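PDB 6CHJ: diacylglycerol O-acyltransferase from Marinobacter hydrocarbonoclasticus, which probably transfers the acyl group of an acyl-CoA to the free hydroxyl of a diacylglycerol or a long-chain alcohol, yielding triacylglycerols or wax esters. Local coordinates for residues Met1-Trp13 and Arg60-Glu72. Sequence-based numbering, arbitrary orientation.
Sequences MTPLNPTDQLFLW and RLSYRLGQPVWVE
The amide N of Trp70 donates to Thr2 O over 2.9 Å, and this bond fastens the N-terminal tail to the outer side of strand 67-72 in the hairpin of strands 59-64 and 67-72. It illustrates how a short extended tail can add a single beta bridge, here Pro3 with Val69, to a beta hairpin. Across the bridge Leu4 N gives only a weak, bent bond to Pro68 O.

Beyond it, side chains take over. Leu4 lies over one face of the Trp70 indole, offset toward the rim, its CD2 3.2 Å from Trp70 NE1, while its other methyl, CD1, meets Pro68 CB and Leu61 CD1, both at 3.7 Å. With CG turned anti to its carbonyl carbon (chi1 -62°), Trp70 brings the ring beside this leucine; Asp8 OD2 stands near the ring plane, at its edge. With the indole of Trp70 cut back to an alanine, CD2 of Leu4 would probably lose the face it packs on, leaving a gap there, though the backbone bond to Thr2 could persist. One helical turn after Asp8, Leu12 CD1 reaches Leu61 CD2 tip to tip (3.6 Å), and the extended Gln9 lays its amide across Pro68 CG.

Asn5 OD1 accepts from Asp8 N and so caps helix 6-13, into which the tail runs after leaving strand 67-72; helix and strand axes run at 105°; Trp13 on that helix packs against helix 200-212.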
ATOM      1  N   MET B   1      -6.962   9.741  26.427  1.00 81.18           N
ATOM      2  CA  MET B   1      -5.628  10.234  26.768  1.00 89.35           C
ATOM      3  C   MET B   1      -5.331  11.522  26.000  1.00 92.24           C
ATOM      4  O   MET B   1      -6.221  12.352  25.826  1.00 93.12           O
ATOM      5  CB  MET B   1      -4.559   9.179  26.469  1.00 85.57           C
ATOM      6  CG  MET B   1      -4.722   7.868  27.223  1.00 83.19           C
ATOM      7  SD  MET B   1      -3.446   7.616  28.472  1.00 91.43           S
ATOM      8  CE  MET B   1      -4.162   6.285  29.454  1.00 89.07           C
ATOM      9  N   THR B   2      -4.089  11.667  25.532  1.00 90.85           N
ATOM     10  CA  THR B   2      -3.640  12.857  24.816  1.00 89.34           C
ATOM     11  C   THR B   2      -4.578  13.179  23.646  1.00 91.31           C
ATOM     12  O   THR B   2      -4.728  12.350  22.734  1.00 90.42           O
ATOM     13  CB  THR B   2      -2.217  12.652  24.298  1.00 90.34           C
ATOM     14  OG1 THR B   2      -1.422  12.032  25.316  1.00 96.56           O
ATOM     15  CG2 THR B   2      -1.588  13.980  23.903  1.00 90.28           C
ATOM     16  N   PRO B   3      -5.223  14.363  23.634  1.00 93.87           N
ATOM     17  CA  PRO B   3      -6.106  14.713  22.512  1.00 90.75           C
ATOM     18  C   PRO B   3      -5.336  15.032  21.238  1.00 89.43           C
ATOM     19  O   PRO B   3      -4.102  15.047  21.245  1.00 89.46           O
ATOM     20  CB  PRO B   3      -6.861  15.941  23.037  1.00 86.55           C
ATOM     21  CG  PRO B   3      -5.916  16.566  23.994  1.00 88.73           C
ATOM     22  CD  PRO B   3      -5.201  15.419  24.661  1.00 92.29           C
ATOM     23  N   LEU B   4      -6.056  15.304  20.145  1.00 89.72           N
ATOM     24  CA  LEU B   4      -5.472  15.575  18.829  1.00 86.05           C
ATOM     25  C   LEU B   4      -5.606  17.063  18.533  1.00 88.60           C
ATOM     26  O   LEU B   4      -6.698  17.537  18.204  1.00 91.35           O
ATOM     27  CB  LEU B   4      -6.175  14.751  17.749  1.00 86.67           C
ATOM     28  CG  LEU B   4      -5.433  13.541  17.192  1.00 86.17           C
ATOM     29  CD1 LEU B   4      -6.037  13.090  15.873  1.00 76.11           C
ATOM     30  CD2 LEU B   4      -3.992  13.918  17.021  1.00 82.85           C
ATOM     31  N   ASN B   5      -4.499  17.799  18.619  1.00 89.09           N
ATOM     32  CA  ASN B   5      -4.583  19.229  18.361  1.00 88.37           C
ATOM     33  C   ASN B   5      -5.125  19.454  16.944  1.00 87.00           C
ATOM     34  O   ASN B   5      -5.015  18.573  16.084  1.00 85.18           O
ATOM     35  CB  ASN B   5      -3.225  19.918  18.593  1.00 87.60           C
ATOM     36  CG  ASN B   5      -2.156  19.544  17.573  1.00 89.40           C
ATOM     37  OD1 ASN B   5      -2.422  19.406  16.380  1.00 86.33           O
ATOM     38  ND2 ASN B   5      -0.910  19.428  18.046  1.00 91.02           N
ATOM     39  N   PRO B   6      -5.769  20.598  16.688  1.00 88.16           N
ATOM     40  CA  PRO B   6      -6.581  20.721  15.463  1.00 86.32           C
ATOM     41  C   PRO B   6      -5.806  20.579  14.157  1.00 82.45           C
ATOM     42  O   PRO B   6      -6.417  20.225  13.141  1.00 81.52           O
ATOM     43  CB  PRO B   6      -7.199  22.122  15.594  1.00 91.54           C
ATOM     44  CG  PRO B   6      -7.218  22.386  17.072  1.00 89.52           C
ATOM     45  CD  PRO B   6      -5.938  21.767  17.572  1.00 91.70           C
ATOM     46  N   THR B   7      -4.498  20.838  14.126  1.00 76.88           N
ATOM     47  CA  THR B   7      -3.783  20.630  12.871  1.00 80.73           C
ATOM     48  C   THR B   7      -3.640  19.141  12.561  1.00 78.76           C
ATOM     49  O   THR B   7      -3.794  18.726  11.404  1.00 75.64           O
ATOM     50  CB  THR B   7      -2.411  21.310  12.899  1.00 82.90           C
ATOM     51  OG1 THR B   7      -1.441  20.407  13.443  1.00 90.12           O
ATOM     52  CG2 THR B   7      -2.450  22.576  13.739  1.00 78.36           C
ATOM     53  N   ASP B   8      -3.355  18.320  13.581  1.00 77.28           N
ATOM     54  CA  ASP B   8      -3.327  16.872  13.391  1.00 73.69           C
ATOM     55  C   ASP B   8      -4.660  16.352  12.866  1.00 71.99           C
ATOM     56  O   ASP B   8      -4.696  15.486  11.985  1.00 72.71           O
ATOM     57  CB  ASP B   8      -2.983  16.169  14.698  1.00 73.27           C
ATOM     58  CG  ASP B   8      -1.642  16.589  15.253  1.00 77.85           C
ATOM     59  OD1 ASP B   8      -0.958  17.408  14.593  1.00 77.57           O
ATOM     60  OD2 ASP B   8      -1.278  16.101  16.349  1.00 77.97           O
ATOM     61  N   GLN B   9      -5.768  16.849  13.412  1.00 73.69           N
ATOM     62  CA  GLN B   9      -7.079  16.425  12.932  1.00 69.26           C
ATOM     63  C   GLN B   9      -7.256  16.739  11.449  1.00 67.01           C
ATOM     64  O   GLN B   9      -7.944  16.008  10.729  1.00 63.28           O
ATOM     65  CB  GLN B   9      -8.157  17.106  13.768  1.00 73.93           C
ATOM     66  CG  GLN B   9      -9.556  16.554  13.630  1.00 80.87           C
ATOM     67  CD  GLN B   9     -10.355  16.745  14.908  1.00 89.59           C
ATOM     68  OE1 GLN B   9      -9.782  17.008  15.973  1.00 83.71           O
ATOM     69  NE2 GLN B   9     -11.678  16.624  14.810  1.00 94.59           N
ATOM     70  N   LEU B  10      -6.617  17.802  10.971  1.00 61.66           N
ATOM     71  CA  LEU B  10      -6.807  18.233   9.591  1.00 66.31           C
ATOM     72  C   LEU B  10      -6.188  17.249   8.602  1.00 60.69           C
ATOM     73  O   LEU B  10      -6.798  16.935   7.574  1.00 59.07           O
ATOM     74  CB  LEU B  10      -6.223  19.642   9.410  1.00 68.77           C
ATOM     75  CG  LEU B  10      -6.415  20.453   8.127  1.00 60.32           C
ATOM     76  CD1 LEU B  10      -5.456  19.919   7.074  1.00 69.39           C
ATOM     77  CD2 LEU B  10      -7.862  20.470   7.624  1.00 49.14           C
ATOM     78  N   PHE B  11      -4.980  16.754   8.897  1.00 63.27           N
ATOM     79  CA  PHE B  11      -4.320  15.797   8.007  1.00 64.93           C
ATOM     80  C   PHE B  11      -5.074  14.476   7.950  1.00 61.64           C
ATOM     81  O   PHE B  11      -5.055  13.790   6.918  1.00 57.64           O
ATOM     82  CB  PHE B  11      -2.870  15.569   8.453  1.00 61.77           C
ATOM     83  CG  PHE B  11      -1.965  16.757   8.198  1.00 71.14           C
ATOM     84  CD1 PHE B  11      -1.410  16.965   6.948  1.00 60.89           C
ATOM     85  CD2 PHE B  11      -1.686  17.675   9.205  1.00 73.75           C
ATOM     86  CE1 PHE B  11      -0.594  18.054   6.696  1.00 67.42           C
ATOM     87  CE2 PHE B  11      -0.864  18.775   8.956  1.00 75.17           C
ATOM     88  CZ  PHE B  11      -0.322  18.961   7.696  1.00 70.73           C
ATOM     89  N   LEU B  12      -5.732  14.095   9.046  1.00 59.08           N
ATOM     90  CA  LEU B  12      -6.613  12.941   8.987  1.00 61.31           C
ATOM     91  C   LEU B  12      -7.782  13.229   8.068  1.00 61.73           C
ATOM     92  O   LEU B  12      -8.181  12.383   7.260  1.00 57.72           O
ATOM     93  CB  LEU B  12      -7.107  12.588  10.391  1.00 63.94           C
ATOM     94  CG  LEU B  12      -6.124  11.874  11.313  1.00 61.05           C
ATOM     95  CD1 LEU B  12      -6.739  11.700  12.678  1.00 69.82           C
ATOM     96  CD2 LEU B  12      -5.766  10.535  10.712  1.00 59.89           C
ATOM     97  N   TRP B  13      -8.305  14.450   8.143  1.00 62.02           N
ATOM     98  CA  TRP B  13      -9.586  14.758   7.532  1.00 60.64           C
ATOM     99  C   TRP B  13      -9.484  14.806   6.009  1.00 60.40           C
ATOM    100  O   TRP B  13     -10.268  14.160   5.307  1.00 56.93           O
ATOM    101  CB  TRP B  13     -10.108  16.076   8.114  1.00 59.47           C
ATOM    102  CG  TRP B  13     -11.422  16.501   7.562  1.00 64.16           C
ATOM    103  CD1 TRP B  13     -12.661  15.982   7.857  1.00 66.82           C
ATOM    104  CD2 TRP B  13     -11.641  17.551   6.626  1.00 65.34           C
ATOM    105  NE1 TRP B  13     -13.633  16.649   7.150  1.00 67.73           N
ATOM    106  CE2 TRP B  13     -13.033  17.617   6.386  1.00 69.85           C
ATOM    107  CE3 TRP B  13     -10.792  18.444   5.954  1.00 66.02           C
ATOM    108  CZ2 TRP B  13     -13.592  18.537   5.502  1.00 68.77           C
ATOM    109  CZ3 TRP B  13     -11.352  19.356   5.083  1.00 68.72           C
ATOM    110  CH2 TRP B  13     -12.736  19.393   4.861  1.00 65.04           C
ATOM    111  N   ARG B  60      -1.458   5.445  19.131  1.00 70.41           N
ATOM    112  CA  ARG B  60      -2.351   5.005  18.079  1.00 69.70           C
ATOM    113  C   ARG B  60      -3.648   5.779  18.185  1.00 71.72           C
ATOM    114  O   ARG B  60      -4.000   6.282  19.254  1.00 76.69           O
ATOM    115  CB  ARG B  60      -2.587   3.488  18.128  1.00 68.10           C
ATOM    116  CG  ARG B  60      -3.724   3.033  18.983  1.00 70.75           C
ATOM    117  CD  ARG B  60      -3.962   1.544  18.781  1.00 72.24           C
ATOM    118  NE  ARG B  60      -5.315   1.149  19.165  1.00 83.92           N
ATOM    119  CZ  ARG B  60      -6.414   1.412  18.456  1.00 81.58           C
ATOM    120  NH1 ARG B  60      -6.337   2.081  17.302  1.00 73.63           N
ATOM    121  NH2 ARG B  60      -7.596   1.010  18.907  1.00 83.47           N
ATOM    122  N   LEU B  61      -4.337   5.898  17.057  1.00 68.32           N
ATOM    123  CA  LEU B  61      -5.536   6.715  16.995  1.00 70.42           C
ATOM    124  C   LEU B  61      -6.711   5.987  17.628  1.00 74.67           C
ATOM    125  O   LEU B  61      -6.927   4.794  17.396  1.00 76.93           O
ATOM    126  CB  LEU B  61      -5.863   7.096  15.549  1.00 68.89           C
ATOM    127  CG  LEU B  61      -7.009   8.106  15.372  1.00 72.43           C
ATOM    128  CD1 LEU B  61      -6.727   9.421  16.105  1.00 68.14           C
ATOM    129  CD2 LEU B  61      -7.339   8.356  13.896  1.00 66.48           C
ATOM    130  N   SER B  62      -7.461   6.717  18.450  1.00 75.74           N
ATOM    131  CA  SER B  62      -8.688   6.213  19.042  1.00 74.24           C
ATOM    132  C   SER B  62      -9.625   7.394  19.224  1.00 81.30           C
ATOM    133  O   SER B  62      -9.194   8.549  19.250  1.00 84.17           O
ATOM    134  CB  SER B  62      -8.424   5.514  20.374  1.00 73.84           C
ATOM    135  OG  SER B  62      -9.375   4.494  20.599  1.00 87.59           O
ATOM    136  N   TYR B  63     -10.915   7.106  19.336  1.00 85.80           N
ATOM    137  CA  TYR B  63     -11.907   8.156  19.506  1.00 86.92           C
ATOM    138  C   TYR B  63     -12.598   8.010  20.856  1.00 91.75           C
ATOM    139  O   TYR B  63     -12.928   6.896  21.286  1.00 84.62           O
ATOM    140  CB  TYR B  63     -12.938   8.136  18.368  1.00 87.97           C
ATOM    141  CG  TYR B  63     -12.365   8.457  17.000  1.00 84.64           C
ATOM    142  CD1 TYR B  63     -12.476   9.736  16.448  1.00 85.48           C
ATOM    143  CD2 TYR B  63     -11.704   7.482  16.262  1.00 82.47           C
ATOM    144  CE1 TYR B  63     -11.952  10.023  15.191  1.00 77.75           C
ATOM    145  CE2 TYR B  63     -11.179   7.758  15.019  1.00 79.84           C
ATOM    146  CZ  TYR B  63     -11.302   9.022  14.487  1.00 74.25           C
ATOM    147  OH  TYR B  63     -10.771   9.254  13.244  1.00 71.23           O
ATOM    148  N   ARG B  64     -12.785   9.143  21.532  1.00 90.23           N
ATOM    149  CA  ARG B  64     -13.551   9.214  22.774  1.00 96.00           C
ATOM    150  C   ARG B  64     -14.925   9.775  22.418  1.00 98.98           C
ATOM    151  O   ARG B  64     -15.107  10.994  22.325  1.00 95.78           O
ATOM    152  CB  ARG B  64     -12.829  10.058  23.818  1.00 91.97           C
ATOM    153  CG  ARG B  64     -11.808   9.263  24.621  1.00 97.22           C
ATOM    154  CD  ARG B  64     -11.839   9.658  26.088  1.00 97.90           C
ATOM    155  NE  ARG B  64     -13.194  10.001  26.516  1.00104.49           N
ATOM    156  CZ  ARG B  64     -13.518  10.422  27.737  1.00103.42           C
ATOM    157  NH1 ARG B  64     -12.575  10.561  28.665  1.00 95.31           N
ATOM    158  NH2 ARG B  64     -14.784  10.711  28.030  1.00 91.65           N
ATOM    159  N   LEU B  65     -15.883   8.863  22.208  1.00 97.90           N
ATOM    160  CA  LEU B  65     -17.216   9.160  21.688  1.00101.11           C
ATOM    161  C   LEU B  65     -17.138   9.765  20.288  1.00104.10           C
ATOM    162  O   LEU B  65     -17.368   9.068  19.291  1.00103.32           O
ATOM    163  CB  LEU B  65     -17.987  10.085  22.640  1.00105.71           C
ATOM    164  CG  LEU B  65     -19.520   9.999  22.600  1.00101.24           C
ATOM    165  CD1 LEU B  65     -20.034   8.857  23.474  1.00 93.42           C
ATOM    166  CD2 LEU B  65     -20.156  11.334  22.998  1.00 90.48           C
ATOM    167  N   GLY B  66     -16.815  11.054  20.194  1.00 99.16           N
ATOM    168  CA  GLY B  66     -16.726  11.681  18.890  1.00100.79           C
ATOM    169  C   GLY B  66     -15.368  12.253  18.532  1.00 95.67           C
ATOM    170  O   GLY B  66     -15.094  12.509  17.353  1.00 93.98           O
ATOM    171  N   GLN B  67     -14.498  12.442  19.527  1.00 93.58           N
ATOM    172  CA  GLN B  67     -13.290  13.230  19.322  1.00 91.31           C
ATOM    173  C   GLN B  67     -12.036  12.362  19.272  1.00 91.13           C
ATOM    174  O   GLN B  67     -11.859  11.470  20.115  1.00 88.21           O
ATOM    175  CB  GLN B  67     -13.163  14.287  20.429  1.00 90.02           C
ATOM    176  CG  GLN B  67     -12.724  15.671  19.931  1.00 93.76           C
ATOM    177  CD  GLN B  67     -13.598  16.254  18.802  1.00 98.44           C
ATOM    178  OE1 GLN B  67     -13.227  17.222  18.124  1.00 97.04           O
ATOM    179  NE2 GLN B  67     -14.771  15.657  18.608  1.00 95.33           N
ATOM    180  N   PRO B  68     -11.144  12.608  18.311  1.00 86.71           N
ATOM    181  CA  PRO B  68      -9.974  11.740  18.135  1.00 81.88           C
ATOM    182  C   PRO B  68      -8.891  12.011  19.167  1.00 81.67           C
ATOM    183  O   PRO B  68      -8.558  13.160  19.468  1.00 82.04           O
ATOM    184  CB  PRO B  68      -9.488  12.097  16.724  1.00 83.52           C
ATOM    185  CG  PRO B  68      -9.899  13.530  16.550  1.00 86.98           C
ATOM    186  CD  PRO B  68     -11.219  13.661  17.281  1.00 88.69           C
ATOM    187  N   VAL B  69      -8.326  10.927  19.701  1.00 84.47           N
ATOM    188  CA  VAL B  69      -7.276  10.999  20.709  1.00 83.04           C
ATOM    189  C   VAL B  69      -6.221   9.949  20.405  1.00 76.62           C
ATOM    190  O   VAL B  69      -6.496   8.929  19.767  1.00 75.06           O
ATOM    191  CB  VAL B  69      -7.820  10.795  22.141  1.00 82.06           C
ATOM    192  CG1 VAL B  69      -8.868  11.837  22.466  1.00 84.93           C
ATOM    193  CG2 VAL B  69      -8.387   9.390  22.303  1.00 80.35           C
ATOM    194  N   TRP B  70      -5.003  10.216  20.860  1.00 76.78           N
ATOM    195  CA  TRP B  70      -3.959   9.209  20.866  1.00 74.36           C
ATOM    196  C   TRP B  70      -4.097   8.334  22.104  1.00 74.60           C
ATOM    197  O   TRP B  70      -4.622   8.765  23.135  1.00 79.85           O
ATOM    198  CB  TRP B  70      -2.577   9.856  20.859  1.00 75.34           C
ATOM    199  CG  TRP B  70      -2.249  10.698  19.665  1.00 75.17           C
ATOM    200  CD1 TRP B  70      -1.783  11.981  19.679  1.00 80.76           C
ATOM    201  CD2 TRP B  70      -2.324  10.315  18.284  1.00 77.05           C
ATOM    202  NE1 TRP B  70      -1.565  12.422  18.397  1.00 78.06           N
ATOM    203  CE2 TRP B  70      -1.888  11.420  17.521  1.00 77.47           C
ATOM    204  CE3 TRP B  70      -2.722   9.152  17.616  1.00 73.87           C
ATOM    205  CZ2 TRP B  70      -1.845  11.395  16.128  1.00 68.95           C
ATOM    206  CZ3 TRP B  70      -2.680   9.131  16.237  1.00 71.95           C
ATOM    207  CH2 TRP B  70      -2.247  10.249  15.505  1.00 69.68           C
ATOM    208  N   VAL B  71      -3.611   7.098  22.002  1.00 76.38           N
ATOM    209  CA  VAL B  71      -3.613   6.154  23.116  1.00 76.78           C
ATOM    210  C   VAL B  71      -2.373   5.278  23.025  1.00 75.70           C
ATOM    211  O   VAL B  71      -1.872   4.978  21.936  1.00 75.67           O
ATOM    212  CB  VAL B  71      -4.881   5.261  23.162  1.00 74.79           C
ATOM    213  CG1 VAL B  71      -6.085   6.047  23.649  1.00 73.00           C
ATOM    214  CG2 VAL B  71      -5.155   4.655  21.809  1.00 75.47           C
ATOM    215  N   GLU B  72      -1.895   4.850  24.186  1.00 71.15           N
ATOM    216  CA  GLU B  72      -0.700   4.026  24.256  1.00 78.56           C
ATOM    217  C   GLU B  72      -1.009   2.624  23.738  1.00 79.77           C
ATOM    218  O   GLU B  72      -1.823   1.904  24.321  1.00 80.80           O
ATOM    219  CB  GLU B  72      -0.201   3.989  25.698  1.00 82.52           C
ATOM    220  CG  GLU B  72       1.258   3.608  25.855  1.00 83.18           C
ATOM    221  CD  GLU B  72       1.459   2.479  26.845  1.00 84.88           C
ATOM    222  OE1 GLU B  72       0.447   1.953  27.357  1.00 95.28           O
ATOM    223  OE2 GLU B  72       2.624   2.120  27.121  1.00 83.62           O
TER